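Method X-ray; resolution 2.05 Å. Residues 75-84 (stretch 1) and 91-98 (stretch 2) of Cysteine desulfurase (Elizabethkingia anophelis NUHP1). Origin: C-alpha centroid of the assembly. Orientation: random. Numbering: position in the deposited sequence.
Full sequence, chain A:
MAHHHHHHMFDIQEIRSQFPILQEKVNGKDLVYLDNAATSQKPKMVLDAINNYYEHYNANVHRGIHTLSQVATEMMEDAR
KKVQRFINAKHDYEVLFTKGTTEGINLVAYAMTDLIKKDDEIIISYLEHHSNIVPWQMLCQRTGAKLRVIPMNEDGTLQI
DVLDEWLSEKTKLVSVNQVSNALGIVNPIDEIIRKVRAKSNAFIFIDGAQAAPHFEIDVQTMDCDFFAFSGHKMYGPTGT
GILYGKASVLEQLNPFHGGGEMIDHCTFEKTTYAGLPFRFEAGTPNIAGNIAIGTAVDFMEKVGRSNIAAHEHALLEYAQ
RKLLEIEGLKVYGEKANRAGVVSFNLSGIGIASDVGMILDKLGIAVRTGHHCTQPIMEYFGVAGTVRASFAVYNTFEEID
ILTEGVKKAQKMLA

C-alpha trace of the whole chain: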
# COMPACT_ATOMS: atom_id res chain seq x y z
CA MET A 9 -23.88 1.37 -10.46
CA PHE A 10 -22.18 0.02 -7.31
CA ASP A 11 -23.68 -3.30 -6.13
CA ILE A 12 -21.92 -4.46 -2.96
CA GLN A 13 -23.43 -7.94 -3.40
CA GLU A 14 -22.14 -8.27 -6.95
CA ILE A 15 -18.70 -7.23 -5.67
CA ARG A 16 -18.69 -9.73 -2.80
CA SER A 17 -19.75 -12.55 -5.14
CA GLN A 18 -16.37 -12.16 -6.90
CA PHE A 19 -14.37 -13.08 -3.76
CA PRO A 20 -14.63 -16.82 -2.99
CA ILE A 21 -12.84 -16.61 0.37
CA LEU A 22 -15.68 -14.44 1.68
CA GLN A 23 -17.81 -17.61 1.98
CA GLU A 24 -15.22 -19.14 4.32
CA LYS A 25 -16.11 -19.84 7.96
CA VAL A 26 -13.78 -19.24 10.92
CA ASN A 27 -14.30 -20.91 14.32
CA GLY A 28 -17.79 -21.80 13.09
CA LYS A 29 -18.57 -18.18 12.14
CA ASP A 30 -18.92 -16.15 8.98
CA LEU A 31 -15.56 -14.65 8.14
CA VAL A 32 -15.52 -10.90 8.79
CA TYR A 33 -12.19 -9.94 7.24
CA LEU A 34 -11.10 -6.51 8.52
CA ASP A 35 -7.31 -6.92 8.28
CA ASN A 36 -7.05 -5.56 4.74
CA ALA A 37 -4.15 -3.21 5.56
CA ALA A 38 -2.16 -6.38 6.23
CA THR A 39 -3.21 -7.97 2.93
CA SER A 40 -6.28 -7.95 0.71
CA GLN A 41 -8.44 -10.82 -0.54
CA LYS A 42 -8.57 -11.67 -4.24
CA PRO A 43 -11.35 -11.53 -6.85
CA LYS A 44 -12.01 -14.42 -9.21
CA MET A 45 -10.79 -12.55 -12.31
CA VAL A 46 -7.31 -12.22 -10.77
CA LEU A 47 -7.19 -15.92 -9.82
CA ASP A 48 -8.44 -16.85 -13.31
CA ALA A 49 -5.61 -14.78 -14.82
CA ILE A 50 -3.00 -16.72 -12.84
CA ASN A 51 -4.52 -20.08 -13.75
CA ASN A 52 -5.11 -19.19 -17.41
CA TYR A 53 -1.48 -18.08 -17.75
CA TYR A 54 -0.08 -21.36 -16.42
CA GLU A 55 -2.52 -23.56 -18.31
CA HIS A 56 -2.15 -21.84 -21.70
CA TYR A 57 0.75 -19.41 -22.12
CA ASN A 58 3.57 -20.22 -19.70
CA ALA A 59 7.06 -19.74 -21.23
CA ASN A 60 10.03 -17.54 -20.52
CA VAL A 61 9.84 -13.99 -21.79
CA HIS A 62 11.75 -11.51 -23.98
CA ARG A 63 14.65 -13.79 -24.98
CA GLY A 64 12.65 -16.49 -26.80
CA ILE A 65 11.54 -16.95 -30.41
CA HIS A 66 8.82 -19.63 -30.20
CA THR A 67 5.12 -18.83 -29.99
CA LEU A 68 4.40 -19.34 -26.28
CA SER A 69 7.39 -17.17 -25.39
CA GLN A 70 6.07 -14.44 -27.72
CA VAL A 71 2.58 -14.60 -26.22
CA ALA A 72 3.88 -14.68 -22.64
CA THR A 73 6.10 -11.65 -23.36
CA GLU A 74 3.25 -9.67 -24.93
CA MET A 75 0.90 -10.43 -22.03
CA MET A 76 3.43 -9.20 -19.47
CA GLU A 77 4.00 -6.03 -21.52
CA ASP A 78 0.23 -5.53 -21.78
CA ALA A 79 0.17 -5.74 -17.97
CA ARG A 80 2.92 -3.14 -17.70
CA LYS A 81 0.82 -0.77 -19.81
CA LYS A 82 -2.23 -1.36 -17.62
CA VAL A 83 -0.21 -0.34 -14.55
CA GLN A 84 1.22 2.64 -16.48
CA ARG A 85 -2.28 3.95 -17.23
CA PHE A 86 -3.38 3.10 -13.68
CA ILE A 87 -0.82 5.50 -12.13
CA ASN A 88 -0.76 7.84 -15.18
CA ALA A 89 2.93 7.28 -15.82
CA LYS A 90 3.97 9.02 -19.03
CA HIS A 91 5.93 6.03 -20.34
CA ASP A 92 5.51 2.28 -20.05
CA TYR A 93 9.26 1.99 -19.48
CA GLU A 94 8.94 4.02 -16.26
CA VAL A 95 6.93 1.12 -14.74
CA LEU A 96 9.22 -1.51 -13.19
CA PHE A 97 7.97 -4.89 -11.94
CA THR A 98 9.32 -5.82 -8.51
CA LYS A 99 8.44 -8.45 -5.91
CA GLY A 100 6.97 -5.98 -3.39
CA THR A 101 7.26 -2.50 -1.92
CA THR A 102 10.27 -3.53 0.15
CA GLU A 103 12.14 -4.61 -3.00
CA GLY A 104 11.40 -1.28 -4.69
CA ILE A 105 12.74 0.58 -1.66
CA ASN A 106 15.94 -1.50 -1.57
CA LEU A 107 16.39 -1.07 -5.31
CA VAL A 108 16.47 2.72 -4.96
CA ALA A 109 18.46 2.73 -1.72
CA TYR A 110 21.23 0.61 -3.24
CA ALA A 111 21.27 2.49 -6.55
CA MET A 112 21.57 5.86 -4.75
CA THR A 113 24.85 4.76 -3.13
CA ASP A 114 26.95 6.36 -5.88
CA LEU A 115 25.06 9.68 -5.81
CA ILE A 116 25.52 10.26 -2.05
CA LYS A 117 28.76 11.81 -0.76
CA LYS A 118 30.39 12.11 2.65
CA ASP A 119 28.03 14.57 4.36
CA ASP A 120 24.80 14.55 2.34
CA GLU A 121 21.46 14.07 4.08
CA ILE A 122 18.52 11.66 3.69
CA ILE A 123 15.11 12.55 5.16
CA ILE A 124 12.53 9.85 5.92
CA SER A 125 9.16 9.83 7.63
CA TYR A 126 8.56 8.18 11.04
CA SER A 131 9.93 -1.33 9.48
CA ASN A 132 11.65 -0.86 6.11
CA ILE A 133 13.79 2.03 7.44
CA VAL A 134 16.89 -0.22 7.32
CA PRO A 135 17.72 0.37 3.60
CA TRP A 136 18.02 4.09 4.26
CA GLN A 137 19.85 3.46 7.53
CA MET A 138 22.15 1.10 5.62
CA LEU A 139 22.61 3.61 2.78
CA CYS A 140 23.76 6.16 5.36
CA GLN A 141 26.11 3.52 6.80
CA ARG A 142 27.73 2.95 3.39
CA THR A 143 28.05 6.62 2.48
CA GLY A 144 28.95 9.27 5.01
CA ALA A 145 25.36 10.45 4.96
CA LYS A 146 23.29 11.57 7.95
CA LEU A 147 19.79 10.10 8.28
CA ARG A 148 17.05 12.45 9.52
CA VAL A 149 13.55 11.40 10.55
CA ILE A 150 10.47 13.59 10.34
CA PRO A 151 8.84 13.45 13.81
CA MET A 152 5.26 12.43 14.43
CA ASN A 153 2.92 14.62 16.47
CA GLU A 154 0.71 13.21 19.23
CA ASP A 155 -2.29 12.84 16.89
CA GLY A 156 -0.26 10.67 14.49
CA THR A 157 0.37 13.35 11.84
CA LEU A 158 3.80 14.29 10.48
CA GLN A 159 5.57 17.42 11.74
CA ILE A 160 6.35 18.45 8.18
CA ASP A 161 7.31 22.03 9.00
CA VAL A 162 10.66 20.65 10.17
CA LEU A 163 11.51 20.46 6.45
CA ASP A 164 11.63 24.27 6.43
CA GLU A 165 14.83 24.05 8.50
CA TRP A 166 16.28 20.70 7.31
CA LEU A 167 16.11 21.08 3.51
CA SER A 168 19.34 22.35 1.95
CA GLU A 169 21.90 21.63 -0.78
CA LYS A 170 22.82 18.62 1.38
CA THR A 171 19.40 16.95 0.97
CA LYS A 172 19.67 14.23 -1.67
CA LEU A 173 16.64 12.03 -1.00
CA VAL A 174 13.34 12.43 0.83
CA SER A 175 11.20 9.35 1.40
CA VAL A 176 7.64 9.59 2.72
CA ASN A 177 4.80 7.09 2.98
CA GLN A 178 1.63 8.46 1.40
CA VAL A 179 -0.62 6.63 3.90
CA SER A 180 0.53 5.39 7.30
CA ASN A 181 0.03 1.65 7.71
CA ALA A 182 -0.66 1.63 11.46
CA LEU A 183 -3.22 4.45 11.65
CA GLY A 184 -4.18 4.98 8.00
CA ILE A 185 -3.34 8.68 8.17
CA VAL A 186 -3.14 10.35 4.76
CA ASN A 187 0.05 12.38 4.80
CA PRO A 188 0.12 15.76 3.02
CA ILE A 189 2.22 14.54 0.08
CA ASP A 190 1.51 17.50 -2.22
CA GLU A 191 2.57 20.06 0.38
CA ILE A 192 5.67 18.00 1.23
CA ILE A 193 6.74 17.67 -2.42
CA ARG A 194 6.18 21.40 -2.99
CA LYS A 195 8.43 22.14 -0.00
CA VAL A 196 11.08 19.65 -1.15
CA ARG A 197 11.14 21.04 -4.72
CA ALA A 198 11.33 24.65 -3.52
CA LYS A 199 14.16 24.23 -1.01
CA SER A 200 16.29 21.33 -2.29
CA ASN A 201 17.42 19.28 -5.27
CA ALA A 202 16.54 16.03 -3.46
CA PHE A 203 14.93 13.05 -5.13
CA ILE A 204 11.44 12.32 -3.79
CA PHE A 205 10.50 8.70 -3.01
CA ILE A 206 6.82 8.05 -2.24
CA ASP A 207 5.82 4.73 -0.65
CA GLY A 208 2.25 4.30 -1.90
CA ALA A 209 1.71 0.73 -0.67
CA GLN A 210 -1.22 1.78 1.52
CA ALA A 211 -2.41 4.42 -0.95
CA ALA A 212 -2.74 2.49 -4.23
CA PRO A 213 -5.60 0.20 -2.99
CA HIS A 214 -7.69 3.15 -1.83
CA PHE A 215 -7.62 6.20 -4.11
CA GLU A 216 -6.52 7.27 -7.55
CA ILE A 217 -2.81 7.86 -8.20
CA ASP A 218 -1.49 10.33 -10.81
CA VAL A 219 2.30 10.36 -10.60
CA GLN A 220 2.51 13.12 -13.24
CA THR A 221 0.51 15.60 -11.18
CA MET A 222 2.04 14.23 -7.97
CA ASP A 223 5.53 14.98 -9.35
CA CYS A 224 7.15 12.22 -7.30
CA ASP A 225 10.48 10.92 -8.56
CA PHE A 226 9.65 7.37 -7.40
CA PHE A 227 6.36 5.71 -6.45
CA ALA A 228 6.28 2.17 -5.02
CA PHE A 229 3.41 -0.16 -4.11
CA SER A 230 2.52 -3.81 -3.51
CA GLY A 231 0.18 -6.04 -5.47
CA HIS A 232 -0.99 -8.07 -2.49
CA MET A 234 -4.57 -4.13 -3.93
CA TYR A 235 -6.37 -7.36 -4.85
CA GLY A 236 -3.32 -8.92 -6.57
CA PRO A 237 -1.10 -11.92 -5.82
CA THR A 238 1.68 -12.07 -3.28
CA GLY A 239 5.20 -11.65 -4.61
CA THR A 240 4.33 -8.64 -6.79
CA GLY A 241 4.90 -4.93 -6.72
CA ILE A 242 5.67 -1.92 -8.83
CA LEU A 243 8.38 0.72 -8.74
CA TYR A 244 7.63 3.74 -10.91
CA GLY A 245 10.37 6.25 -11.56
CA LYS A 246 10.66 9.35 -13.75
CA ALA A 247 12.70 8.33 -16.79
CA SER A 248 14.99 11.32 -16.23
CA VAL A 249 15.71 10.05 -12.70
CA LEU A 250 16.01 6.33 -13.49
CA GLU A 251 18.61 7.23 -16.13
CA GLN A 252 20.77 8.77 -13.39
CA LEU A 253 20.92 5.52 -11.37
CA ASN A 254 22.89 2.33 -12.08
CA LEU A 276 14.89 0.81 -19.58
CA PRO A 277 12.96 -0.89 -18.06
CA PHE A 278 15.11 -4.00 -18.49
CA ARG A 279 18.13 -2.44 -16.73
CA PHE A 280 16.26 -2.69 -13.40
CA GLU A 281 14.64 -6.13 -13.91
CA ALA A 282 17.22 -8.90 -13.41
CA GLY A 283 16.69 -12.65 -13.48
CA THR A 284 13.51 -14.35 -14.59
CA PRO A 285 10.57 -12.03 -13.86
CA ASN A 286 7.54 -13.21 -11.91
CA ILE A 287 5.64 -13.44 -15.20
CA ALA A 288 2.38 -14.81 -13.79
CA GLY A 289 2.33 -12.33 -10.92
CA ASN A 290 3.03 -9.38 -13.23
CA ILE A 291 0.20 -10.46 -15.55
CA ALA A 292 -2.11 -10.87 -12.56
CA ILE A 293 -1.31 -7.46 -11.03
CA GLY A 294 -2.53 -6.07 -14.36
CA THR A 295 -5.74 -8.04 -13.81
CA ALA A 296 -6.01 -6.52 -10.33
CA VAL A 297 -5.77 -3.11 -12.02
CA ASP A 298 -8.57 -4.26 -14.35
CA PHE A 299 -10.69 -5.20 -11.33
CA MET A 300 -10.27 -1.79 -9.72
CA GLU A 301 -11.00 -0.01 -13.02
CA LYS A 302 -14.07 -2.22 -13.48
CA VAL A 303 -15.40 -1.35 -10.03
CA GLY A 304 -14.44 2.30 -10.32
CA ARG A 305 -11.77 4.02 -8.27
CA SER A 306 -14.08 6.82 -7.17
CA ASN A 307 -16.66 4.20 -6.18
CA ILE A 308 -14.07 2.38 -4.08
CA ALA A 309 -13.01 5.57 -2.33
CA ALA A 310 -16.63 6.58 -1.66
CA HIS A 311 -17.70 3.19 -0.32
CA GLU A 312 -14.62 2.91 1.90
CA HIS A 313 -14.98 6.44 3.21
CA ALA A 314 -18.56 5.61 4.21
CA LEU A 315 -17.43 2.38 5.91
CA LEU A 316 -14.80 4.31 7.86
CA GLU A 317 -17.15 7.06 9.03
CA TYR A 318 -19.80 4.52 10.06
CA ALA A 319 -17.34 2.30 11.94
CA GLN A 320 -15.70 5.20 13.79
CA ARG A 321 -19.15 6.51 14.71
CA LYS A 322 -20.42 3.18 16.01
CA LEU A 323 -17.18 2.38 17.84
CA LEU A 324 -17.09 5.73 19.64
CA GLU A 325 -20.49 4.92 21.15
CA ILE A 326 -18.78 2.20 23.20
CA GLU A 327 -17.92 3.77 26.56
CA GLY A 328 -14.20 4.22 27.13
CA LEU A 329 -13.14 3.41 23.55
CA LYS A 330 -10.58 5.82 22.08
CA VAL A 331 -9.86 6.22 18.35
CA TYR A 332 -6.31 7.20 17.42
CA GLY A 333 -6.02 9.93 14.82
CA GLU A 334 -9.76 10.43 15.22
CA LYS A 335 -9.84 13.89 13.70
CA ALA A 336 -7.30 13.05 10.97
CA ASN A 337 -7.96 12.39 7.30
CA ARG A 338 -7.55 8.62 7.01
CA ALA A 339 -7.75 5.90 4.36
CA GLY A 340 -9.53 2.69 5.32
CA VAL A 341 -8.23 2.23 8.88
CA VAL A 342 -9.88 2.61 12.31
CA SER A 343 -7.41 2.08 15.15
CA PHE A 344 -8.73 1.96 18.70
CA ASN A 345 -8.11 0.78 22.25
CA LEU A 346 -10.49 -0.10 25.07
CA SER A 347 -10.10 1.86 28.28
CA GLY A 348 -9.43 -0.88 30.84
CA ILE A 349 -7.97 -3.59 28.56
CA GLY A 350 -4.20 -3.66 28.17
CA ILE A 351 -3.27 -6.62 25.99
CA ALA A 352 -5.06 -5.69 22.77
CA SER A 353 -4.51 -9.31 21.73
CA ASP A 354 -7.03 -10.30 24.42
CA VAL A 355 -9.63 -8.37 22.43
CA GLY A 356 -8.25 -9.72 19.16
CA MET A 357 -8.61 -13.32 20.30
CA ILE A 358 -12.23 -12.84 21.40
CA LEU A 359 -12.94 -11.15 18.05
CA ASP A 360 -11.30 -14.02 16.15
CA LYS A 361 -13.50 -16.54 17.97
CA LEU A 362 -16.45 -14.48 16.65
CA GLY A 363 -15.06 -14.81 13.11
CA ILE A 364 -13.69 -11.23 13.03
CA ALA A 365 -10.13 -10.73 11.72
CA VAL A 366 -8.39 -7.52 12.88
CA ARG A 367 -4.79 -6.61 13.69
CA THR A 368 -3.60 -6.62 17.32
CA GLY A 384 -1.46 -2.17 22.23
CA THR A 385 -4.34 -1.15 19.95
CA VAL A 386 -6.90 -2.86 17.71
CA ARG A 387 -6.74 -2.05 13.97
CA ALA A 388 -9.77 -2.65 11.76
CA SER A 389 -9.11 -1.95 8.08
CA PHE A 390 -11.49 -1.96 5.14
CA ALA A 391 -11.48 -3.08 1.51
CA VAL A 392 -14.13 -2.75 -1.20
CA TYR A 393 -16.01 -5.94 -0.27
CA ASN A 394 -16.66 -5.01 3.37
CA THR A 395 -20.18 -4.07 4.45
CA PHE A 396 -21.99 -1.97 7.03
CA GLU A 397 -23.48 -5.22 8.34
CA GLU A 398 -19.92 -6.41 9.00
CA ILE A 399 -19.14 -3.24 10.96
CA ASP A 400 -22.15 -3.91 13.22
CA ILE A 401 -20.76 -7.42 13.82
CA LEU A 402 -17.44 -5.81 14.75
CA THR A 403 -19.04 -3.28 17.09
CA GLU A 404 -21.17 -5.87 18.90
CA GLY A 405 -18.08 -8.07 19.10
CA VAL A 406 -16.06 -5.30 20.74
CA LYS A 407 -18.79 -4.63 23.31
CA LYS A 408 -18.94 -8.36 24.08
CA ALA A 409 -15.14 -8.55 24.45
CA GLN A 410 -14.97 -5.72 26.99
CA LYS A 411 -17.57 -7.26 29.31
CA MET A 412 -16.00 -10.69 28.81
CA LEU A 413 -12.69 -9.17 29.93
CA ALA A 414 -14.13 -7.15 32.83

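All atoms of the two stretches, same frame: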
# COMPACT_ATOMS: atom_id res chain seq x y z
N MET A 75 1.83 -10.55 -23.14
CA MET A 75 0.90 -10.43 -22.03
C MET A 75 1.52 -9.67 -20.86
O MET A 75 0.85 -8.85 -20.22
CB MET A 75 0.43 -11.81 -21.57
CG MET A 75 -0.46 -12.54 -22.58
SD MET A 75 -0.79 -14.25 -22.09
CE MET A 75 -1.60 -14.04 -20.49
N MET A 76 2.79 -9.92 -20.57
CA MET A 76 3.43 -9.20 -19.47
C MET A 76 3.58 -7.73 -19.82
O MET A 76 3.40 -6.86 -18.96
CB MET A 76 4.80 -9.81 -19.12
CG MET A 76 5.22 -9.51 -17.68
SD MET A 76 6.83 -10.19 -17.22
CE MET A 76 7.91 -8.92 -17.90
N GLU A 77 3.89 -7.42 -21.10
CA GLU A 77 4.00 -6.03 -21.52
C GLU A 77 2.64 -5.35 -21.55
O GLU A 77 2.54 -4.15 -21.24
CB GLU A 77 4.69 -5.91 -22.88
CG GLU A 77 6.17 -6.29 -22.87
CD GLU A 77 6.96 -5.61 -21.74
OE1 GLU A 77 6.87 -4.37 -21.61
OE2 GLU A 77 7.67 -6.32 -20.98
N ASP A 78 1.59 -6.07 -21.93
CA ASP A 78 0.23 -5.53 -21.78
C ASP A 78 -0.05 -5.17 -20.32
O ASP A 78 -0.67 -4.13 -20.03
CB ASP A 78 -0.81 -6.54 -22.25
CG ASP A 78 -0.78 -6.77 -23.75
OD1 ASP A 78 -0.21 -5.93 -24.48
OD2 ASP A 78 -1.35 -7.79 -24.20
N ALA A 79 0.39 -6.02 -19.39
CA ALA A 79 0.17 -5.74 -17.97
C ALA A 79 0.94 -4.51 -17.53
O ALA A 79 0.42 -3.67 -16.77
CB ALA A 79 0.57 -6.95 -17.12
N ARG A 80 2.17 -4.35 -18.02
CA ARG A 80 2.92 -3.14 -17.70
C ARG A 80 2.17 -1.89 -18.15
O ARG A 80 2.17 -0.88 -17.45
CB ARG A 80 4.31 -3.17 -18.35
CG ARG A 80 5.24 -2.07 -17.78
CD ARG A 80 6.60 -1.99 -18.51
NE ARG A 80 7.25 -3.30 -18.74
CZ ARG A 80 8.14 -3.87 -17.93
NH1 ARG A 80 8.51 -3.30 -16.79
NH2 ARG A 80 8.69 -5.05 -18.26
N LYS A 81 1.53 -1.94 -19.32
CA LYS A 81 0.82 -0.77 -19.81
C LYS A 81 -0.45 -0.51 -19.01
O LYS A 81 -0.86 0.65 -18.85
CB LYS A 81 0.51 -0.91 -21.31
CG LYS A 81 1.76 -0.98 -22.22
CD LYS A 81 1.37 -0.95 -23.69
CE LYS A 81 2.60 -1.07 -24.59
NZ LYS A 81 3.35 -2.32 -24.26
N LYS A 82 -1.09 -1.56 -18.51
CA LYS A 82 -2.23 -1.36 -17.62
C LYS A 82 -1.81 -0.61 -16.36
O LYS A 82 -2.48 0.34 -15.94
CB LYS A 82 -2.87 -2.71 -17.25
CG LYS A 82 -3.51 -3.48 -18.41
CD LYS A 82 -3.99 -4.83 -17.88
CE LYS A 82 -4.58 -5.75 -18.94
NZ LYS A 82 -5.04 -7.03 -18.27
N VAL A 83 -0.70 -1.02 -15.75
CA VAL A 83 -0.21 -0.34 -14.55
C VAL A 83 0.19 1.09 -14.89
O VAL A 83 -0.10 2.03 -14.12
CB VAL A 83 0.96 -1.12 -13.92
CG1 VAL A 83 1.51 -0.36 -12.73
CG2 VAL A 83 0.50 -2.52 -13.49
N GLN A 84 0.87 1.29 -16.03
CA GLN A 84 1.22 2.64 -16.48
C GLN A 84 0.01 3.56 -16.51
O GLN A 84 0.03 4.65 -15.92
CB GLN A 84 1.86 2.57 -17.88
CG GLN A 84 2.32 3.95 -18.38
CD GLN A 84 2.33 4.08 -19.89
OE1 GLN A 84 2.25 3.09 -20.62
NE2 GLN A 84 2.43 5.32 -20.37
N HIS A 91 5.37 7.05 -19.48
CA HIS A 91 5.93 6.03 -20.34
C HIS A 91 5.78 4.66 -19.71
O HIS A 91 5.90 4.51 -18.49
CB HIS A 91 7.40 6.29 -20.63
CG HIS A 91 7.66 7.60 -21.30
ND1 HIS A 91 7.32 7.85 -22.61
CD2 HIS A 91 8.20 8.75 -20.82
CE1 HIS A 91 7.67 9.09 -22.92
NE2 HIS A 91 8.20 9.65 -21.86
N ASP A 92 5.54 3.65 -20.56
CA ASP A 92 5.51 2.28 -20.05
C ASP A 92 6.86 1.90 -19.44
O ASP A 92 6.90 1.21 -18.43
CB ASP A 92 5.11 1.30 -21.16
CG ASP A 92 6.12 1.24 -22.30
OD1 ASP A 92 6.83 2.24 -22.54
OD2 ASP A 92 6.21 0.19 -22.95
N TYR A 93 7.97 2.40 -20.01
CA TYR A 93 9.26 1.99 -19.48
C TYR A 93 9.61 2.64 -18.15
O TYR A 93 10.67 2.32 -17.60
CB TYR A 93 10.38 2.26 -20.50
CG TYR A 93 10.40 3.66 -21.10
CD1 TYR A 93 10.92 4.74 -20.39
CD2 TYR A 93 9.95 3.88 -22.40
CE1 TYR A 93 10.96 6.02 -20.95
CE2 TYR A 93 9.99 5.15 -22.97
CZ TYR A 93 10.50 6.21 -22.25
OH TYR A 93 10.53 7.46 -22.82
N GLU A 94 8.77 3.53 -17.62
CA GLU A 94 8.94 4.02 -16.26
C GLU A 94 8.32 3.08 -15.22
O GLU A 94 8.50 3.31 -14.02
CB GLU A 94 8.35 5.43 -16.12
CG GLU A 94 9.10 6.50 -16.97
CD GLU A 94 8.43 7.88 -16.99
OE1 GLU A 94 7.18 7.95 -17.06
OE2 GLU A 94 9.16 8.90 -16.95
N VAL A 95 7.60 2.05 -15.65
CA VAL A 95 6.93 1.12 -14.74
C VAL A 95 7.80 -0.12 -14.61
O VAL A 95 7.97 -0.87 -15.58
CB VAL A 95 5.52 0.78 -15.24
CG1 VAL A 95 4.79 -0.13 -14.24
CG2 VAL A 95 4.71 2.06 -15.51
N LEU A 96 8.37 -0.34 -13.43
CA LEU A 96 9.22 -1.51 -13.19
C LEU A 96 8.48 -2.53 -12.33
O LEU A 96 7.92 -2.17 -11.28
CB LEU A 96 10.52 -1.11 -12.50
CG LEU A 96 11.24 0.15 -12.98
CD1 LEU A 96 12.47 0.38 -12.12
CD2 LEU A 96 11.62 0.08 -14.45
N PHE A 97 8.51 -3.79 -12.75
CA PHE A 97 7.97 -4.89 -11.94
C PHE A 97 8.96 -5.25 -10.84
O PHE A 97 10.16 -5.43 -11.10
CB PHE A 97 7.68 -6.11 -12.81
CG PHE A 97 6.57 -5.92 -13.82
CD1 PHE A 97 6.83 -5.94 -15.19
CD2 PHE A 97 5.25 -5.73 -13.40
CE1 PHE A 97 5.80 -5.77 -16.13
CE2 PHE A 97 4.22 -5.56 -14.32
CZ PHE A 97 4.49 -5.57 -15.69
N THR A 98 8.47 -5.38 -9.61
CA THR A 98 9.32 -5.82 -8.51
C THR A 98 8.58 -6.95 -7.81
O THR A 98 7.49 -7.34 -8.24
CB THR A 98 9.59 -4.69 -7.52
OG1 THR A 98 8.35 -4.33 -6.92
CG2 THR A 98 10.17 -3.43 -8.25
O HOH W 1 5.31 -2.18 -22.06

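What fills the apolar centre of the contact? Val 95 and Phe 97, alternate residues of the strand, both point toward the helix, and their buried side chains pack in van der Waals contact. Val 83 CG1 meets Val 95 CG1 at 3.6 Å, and Gln 84 CB lies 3.7 Å from Val 95 CG2. Further along, the Phe 97 ring reaches Met 76, whose CG is 4.1 Å from Phe 97 CE1, and Ala 79, whose CB is 4.4 Å from Phe 97 CZ.

How do the backbones run? The helix axis passes the strand at 8.8 Å, with 116° between their directions. The backbones come nearest just before the strand, in the 3-10 segment, where Gln 84 CA and Asp 92 CA are 5.6 Å apart.

What joins the apolar centre to the polar side? Phe 97 CE1 lies over one face of the Arg 80 guanidinium, 3.5 Å from Arg 80 CZ. Arg 80 NH1 donates a 2.8 Å hydrogen bond to Val 95 O, while a salt bridge, Arg 80 NE to Glu 77 OE1 at 3.1 Å, holds the group from within the helix.

What closes the outer edge? Lys 81 NZ and Asp 92 OD2, 4.0 Å apart, are too distant for a salt bridge. Water 1 links them, accepting from Lys 81 NZ at 2.9 Å and lying 2.7 Å from Asp 92 OD2.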